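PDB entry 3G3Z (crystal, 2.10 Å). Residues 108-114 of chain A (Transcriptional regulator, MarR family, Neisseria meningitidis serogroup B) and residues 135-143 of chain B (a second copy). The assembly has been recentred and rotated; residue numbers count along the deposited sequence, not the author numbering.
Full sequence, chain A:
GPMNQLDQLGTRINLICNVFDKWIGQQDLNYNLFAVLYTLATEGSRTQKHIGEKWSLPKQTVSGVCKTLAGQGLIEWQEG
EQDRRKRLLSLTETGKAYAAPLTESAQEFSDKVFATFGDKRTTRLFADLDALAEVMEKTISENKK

Chain A (108-114) EFSDKVF
Chain B (135-143) VMEKTISEN

Two helices from two copies of one protein pack through a small, largely apolar contact, with no hydrogen bond or salt bridge passing between them. Both stretches are helical throughout, phi lying between -54° and -84° and psi between -14° and -49°, and each is held by i to i+4 backbone hydrogen bonds, such as Val113(A) N to Phe109(A) O at 3.0 Å and Thr139(B) N to Val135(B) O at 2.9 Å. Their N-to-C directions make an angle of 131°, and the axes approach to 9.4 Å. The register is fixed by two pairs: the CA atoms of Val113(A) and Val135(B) lie 5.7 Å apart, those of Lys112(A) and Thr139(B) 7.2 Å. Together the stretches bury 397 Å².

Phe109(A) gives the largest area to the contact. Its CA-to-CB bond points sideways, but chi1 t (-165°) with chi2 60° brings the ring to the partner helix. There CD1 of Phe109(A) lies 3.7 Å from CG2 of Thr139(B), and CE1 of the same ring lies 3.8 Å from CG1 of Ile140(B), whose rotamer is m, t. The Phe109(A) ring presents its edge to the carbonyl of Met136(B), CE1 to O being 3.8 Å; an aromatic edge carries slight positive charge and suits such a neighbour. O of Met136(B) already accepts the backbone hydrogen bond from Ile140(B) N, at 3.0 Å.

One turn on, Val113(A), chi1 t, sits where the backbones are close and a short branched side chain fits. Its CG2 is 3.8 Å from CG of Met136(B), a selenomethionine with chi1 m and chi2 t, whose end leads away from the contact. Val135(B), also t, points toward chain A and sets its CG1 3.7 Å from O of Val113(A).

Thr139(B), chi1 m, suits this buried position because its polar group is satisfied within its own helix: OG1 donates to Val135(B) O at 2.7 Å. Its methyl is left to serve the apolar contact: CG2 of Thr139(B) meets CD of Lys112(A) at 3.9 Å, as well as the ring of Phe109(A).

Lys112(A) combines an aliphatic stem with a charged end. Its chi angles are -77°, -144°, -169° and 81°; CD passes 4.3 Å from OE1 of Glu142(B), while NZ forms a salt bridge at 2.5 Å with OE2 of Glu108(A) (chi1 t, chi2 t), one turn earlier in the same helix. The stem therefore packs against chain B while the charge is paired within chain A.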

ATOM      1  N   GLU A 108      13.916  -9.886  13.099  1.00 20.82           N
ATOM      2  CA  GLU A 108      13.315  -9.708  14.412  1.00 21.76           C
ATOM      3  C   GLU A 108      11.840  -9.301  14.328  1.00 21.46           C
ATOM      4  O   GLU A 108      10.996  -9.889  15.008  1.00 20.93           O
ATOM      5  CB  GLU A 108      14.107  -8.693  15.219  1.00 20.21           C
ATOM      6  CG  GLU A 108      13.706  -8.648  16.664  1.00 30.85           C
ATOM      7  CD  GLU A 108      14.220  -7.415  17.364  1.00 38.14           C
ATOM      8  OE1 GLU A 108      15.366  -6.995  17.076  1.00 43.69           O
ATOM      9  OE2 GLU A 108      13.472  -6.867  18.200  1.00 41.10           O
ATOM     10  N   PHE A 109      11.536  -8.294  13.507  1.00 20.03           N
ATOM     11  CA  PHE A 109      10.141  -7.875  13.254  1.00 16.42           C
ATOM     12  C   PHE A 109       9.295  -9.033  12.741  1.00 15.23           C
ATOM     13  O   PHE A 109       8.168  -9.239  13.188  1.00 16.53           O
ATOM     14  CB  PHE A 109      10.101  -6.719  12.244  1.00 15.96           C
ATOM     15  CG  PHE A 109       8.773  -5.993  12.185  1.00 15.99           C
ATOM     16  CD1 PHE A 109       8.250  -5.369  13.314  1.00 16.48           C
ATOM     17  CD2 PHE A 109       8.075  -5.898  10.999  1.00 18.15           C
ATOM     18  CE1 PHE A 109       7.048  -4.691  13.273  1.00 17.84           C
ATOM     19  CE2 PHE A 109       6.858  -5.201  10.927  1.00 20.27           C
ATOM     20  CZ  PHE A 109       6.341  -4.601  12.071  1.00 22.10           C
ATOM     21  N   SER A 110       9.858  -9.792  11.805  1.00 18.18           N
ATOM     22  CA  SER A 110       9.165 -10.893  11.148  1.00 19.79           C
ATOM     23  C   SER A 110       8.815 -11.990  12.157  1.00 21.21           C
ATOM     24  O   SER A 110       7.698 -12.523  12.148  1.00 21.27           O
ATOM     25  CB  SER A 110      10.036 -11.445  10.011  1.00 19.07           C
ATOM     26  OG  SER A 110       9.350 -12.396   9.217  1.00 17.49           O
ATOM     27  N   ASP A 111       9.760 -12.302  13.040  1.00 20.82           N
ATOM     28  CA  ASP A 111       9.522 -13.295  14.085  1.00 24.03           C
ATOM     29  C   ASP A 111       8.503 -12.848  15.128  1.00 25.70           C
ATOM     30  O   ASP A 111       7.749 -13.667  15.627  1.00 26.69           O
ATOM     31  CB  ASP A 111      10.823 -13.686  14.764  1.00 25.48           C
ATOM     32  CG  ASP A 111      11.807 -14.312  13.803  1.00 28.63           C
ATOM     33  OD1 ASP A 111      11.380 -14.761  12.717  1.00 31.79           O
ATOM     34  OD2 ASP A 111      13.009 -14.351  14.134  1.00 32.38           O
ATOM     35  N   LYS A 112       8.478 -11.558  15.444  1.00 25.69           N
ATOM     36  CA  LYS A 112       7.547 -11.040  16.441  1.00 27.52           C
ATOM     37  C   LYS A 112       6.119 -10.963  15.915  1.00 26.86           C
ATOM     38  O   LYS A 112       5.164 -11.208  16.654  1.00 30.44           O
ATOM     39  CB  LYS A 112       7.987  -9.667  16.940  1.00 27.27           C
ATOM     40  CG  LYS A 112       9.140  -9.715  17.931  1.00 32.53           C
ATOM     41  CD  LYS A 112       8.977  -8.628  18.983  1.00 36.95           C
ATOM     42  CE  LYS A 112      10.227  -8.453  19.821  1.00 34.25           C
ATOM     43  NZ  LYS A 112      11.221  -7.612  19.118  1.00 34.87           N
ATOM     44  N   VAL A 113       5.977 -10.635  14.635  1.00 25.07           N
ATOM     45  CA  VAL A 113       4.660 -10.441  14.041  1.00 23.70           C
ATOM     46  C   VAL A 113       4.000 -11.790  13.776  1.00 22.49           C
ATOM     47  O   VAL A 113       2.852 -12.026  14.167  1.00 19.93           O
ATOM     48  CB  VAL A 113       4.739  -9.555  12.766  1.00 23.28           C
ATOM     49  CG1 VAL A 113       3.451  -9.605  11.973  1.00 22.61           C
ATOM     50  CG2 VAL A 113       5.070  -8.112  13.150  1.00 21.38           C
ATOM     51  N   PHE A 114       4.759 -12.683  13.159  1.00 21.86           N
ATOM     52  CA  PHE A 114       4.206 -13.931  12.685  1.00 22.13           C
ATOM     53  C   PHE A 114       4.148 -14.984  13.779  1.00 20.90           C
ATOM     54  O   PHE A 114       3.455 -15.975  13.631  1.00 22.17           O
ATOM     55  CB  PHE A 114       4.932 -14.395  11.417  1.00 21.61           C
ATOM     56  CG  PHE A 114       4.653 -13.512  10.224  1.00 21.47           C
ATOM     57  CD1 PHE A 114       3.447 -13.616   9.535  1.00 20.58           C
ATOM     58  CD2 PHE A 114       5.577 -12.549   9.818  1.00 21.08           C
ATOM     59  CE1 PHE A 114       3.172 -12.780   8.436  1.00 24.59           C
ATOM     60  CE2 PHE A 114       5.322 -11.713   8.732  1.00 21.21           C
ATOM     61  CZ  PHE A 114       4.112 -11.828   8.037  1.00 22.75           C
TER
ATOM     62  N   VAL B 135      -0.755  -6.364  15.483  1.00 21.76           N
ATOM     63  CA  VAL B 135       0.531  -6.938  15.912  1.00 22.55           C
ATOM     64  C   VAL B 135       1.673  -6.046  15.468  1.00 21.34           C
ATOM     65  O   VAL B 135       2.578  -5.731  16.247  1.00 19.78           O
ATOM     66  CB  VAL B 135       0.795  -8.351  15.307  1.00 24.28           C
ATOM     67  CG1 VAL B 135       1.810  -9.108  16.162  1.00 23.02           C
ATOM     68  CG2 VAL B 135      -0.493  -9.163  15.198  1.00 28.37           C
HETATM   69  N   MSE B 136       1.606  -5.639  14.204  1.00 21.27           N
HETATM   70  CA  MSE B 136       2.631  -4.819  13.588  1.00 21.21           C
HETATM   71  C   MSE B 136       2.748  -3.458  14.271  1.00 21.56           C
HETATM   72  O   MSE B 136       3.857  -3.023  14.582  1.00 21.62           O
HETATM   73  CB  MSE B 136       2.365  -4.658  12.084  1.00 20.15           C
HETATM   74  CG  MSE B 136       2.557  -5.933  11.254  1.00 18.82           C
HETATM   75 SE   MSE B 136       1.976  -5.748   9.373  1.00 24.73          SE
HETATM   76  CE  MSE B 136       0.600  -4.413   9.617  1.00 32.48           C
ATOM     77  N   GLU B 137       1.610  -2.797  14.510  1.00 20.96           N
ATOM     78  CA  GLU B 137       1.598  -1.501  15.189  1.00 21.66           C
ATOM     79  C   GLU B 137       2.127  -1.614  16.621  1.00 22.04           C
ATOM     80  O   GLU B 137       2.889  -0.763  17.069  1.00 23.42           O
ATOM     81  CB  GLU B 137       0.194  -0.884  15.200  1.00 24.06           C
ATOM     82  CG  GLU B 137      -0.293  -0.395  13.840  1.00 27.46           C
ATOM     83  CD  GLU B 137       0.267   0.965  13.445  1.00 33.59           C
ATOM     84  OE1 GLU B 137      -0.498   1.768  12.873  1.00 37.74           O
ATOM     85  OE2 GLU B 137       1.462   1.245  13.698  1.00 38.64           O
ATOM     86  N   LYS B 138       1.730  -2.677  17.314  1.00 20.09           N
ATOM     87  CA  LYS B 138       2.128  -2.901  18.697  1.00 22.25           C
ATOM     88  C   LYS B 138       3.638  -3.114  18.804  1.00 22.53           C
ATOM     89  O   LYS B 138       4.281  -2.548  19.687  1.00 21.20           O
ATOM     90  CB  LYS B 138       1.370  -4.107  19.269  1.00 21.36           C
ATOM     91  CG  LYS B 138       1.234  -4.130  20.781  1.00 26.12           C
ATOM     92  CD  LYS B 138       2.453  -4.723  21.461  1.00 31.68           C
ATOM     93  CE  LYS B 138       2.189  -5.009  22.926  1.00 32.88           C
ATOM     94  NZ  LYS B 138       1.314  -6.197  23.084  1.00 35.39           N
ATOM     95  N   THR B 139       4.181  -3.931  17.899  1.00 22.98           N
ATOM     96  CA  THR B 139       5.618  -4.232  17.838  1.00 25.61           C
ATOM     97  C   THR B 139       6.416  -2.971  17.508  1.00 27.15           C
ATOM     98  O   THR B 139       7.502  -2.747  18.057  1.00 30.64           O
ATOM     99  CB  THR B 139       5.923  -5.348  16.785  1.00 26.73           C
ATOM    100  OG1 THR B 139       5.043  -6.460  16.986  1.00 22.77           O
ATOM    101  CG2 THR B 139       7.367  -5.836  16.871  1.00 24.86           C
ATOM    102  N   ILE B 140       5.870  -2.153  16.612  1.00 27.08           N
ATOM    103  CA  ILE B 140       6.457  -0.860  16.276  1.00 28.87           C
ATOM    104  C   ILE B 140       6.444   0.089  17.486  1.00 29.04           C
ATOM    105  O   ILE B 140       7.453   0.745  17.765  1.00 30.63           O
ATOM    106  CB  ILE B 140       5.761  -0.220  15.041  1.00 29.80           C
ATOM    107  CG1 ILE B 140       6.088  -1.012  13.768  1.00 31.21           C
ATOM    108  CG2 ILE B 140       6.171   1.238  14.864  1.00 30.89           C
ATOM    109  CD1 ILE B 140       5.146  -0.732  12.607  1.00 25.41           C
ATOM    110  N   SER B 141       5.319   0.148  18.201  1.00 27.35           N
ATOM    111  CA  SER B 141       5.212   0.978  19.417  1.00 29.11           C
ATOM    112  C   SER B 141       6.279   0.614  20.433  1.00 29.53           C
ATOM    113  O   SER B 141       6.926   1.497  21.004  1.00 30.46           O
ATOM    114  CB  SER B 141       3.833   0.849  20.068  1.00 27.99           C
ATOM    115  OG  SER B 141       2.832   1.354  19.206  1.00 32.80           O
ATOM    116  N   GLU B 142       6.460  -0.688  20.645  1.00 31.03           N
ATOM    117  CA  GLU B 142       7.470  -1.203  21.573  1.00 32.71           C
ATOM    118  C   GLU B 142       8.856  -0.644  21.241  1.00 33.47           C
ATOM    119  O   GLU B 142       9.552  -0.144  22.122  1.00 33.74           O
ATOM    120  CB  GLU B 142       7.488  -2.735  21.559  1.00 31.13           C
ATOM    121  CG  GLU B 142       6.198  -3.379  22.061  1.00 33.04           C
ATOM    122  CD  GLU B 142       6.179  -4.893  21.906  1.00 36.67           C
ATOM    123  OE1 GLU B 142       7.024  -5.444  21.162  1.00 38.67           O
ATOM    124  OE2 GLU B 142       5.311  -5.540  22.535  1.00 37.12           O
ATOM    125  N   ASN B 143       9.226  -0.707  19.962  1.00 34.96           N
ATOM    126  CA  ASN B 143      10.531  -0.244  19.488  1.00 36.83           C
ATOM    127  C   ASN B 143      10.750   1.266  19.606  1.00 38.14           C
ATOM    128  O   ASN B 143      11.896   1.721  19.656  1.00 41.29           O
ATOM    129  CB  ASN B 143      10.774  -0.698  18.043  1.00 37.89           C
ATOM    130  CG  ASN B 143      10.793  -2.211  17.897  1.00 39.08           C
ATOM    131  OD1 ASN B 143      11.246  -2.930  18.789  1.00 39.62           O
ATOM    132  ND2 ASN B 143      10.301  -2.702  16.765  1.00 41.54           N
TER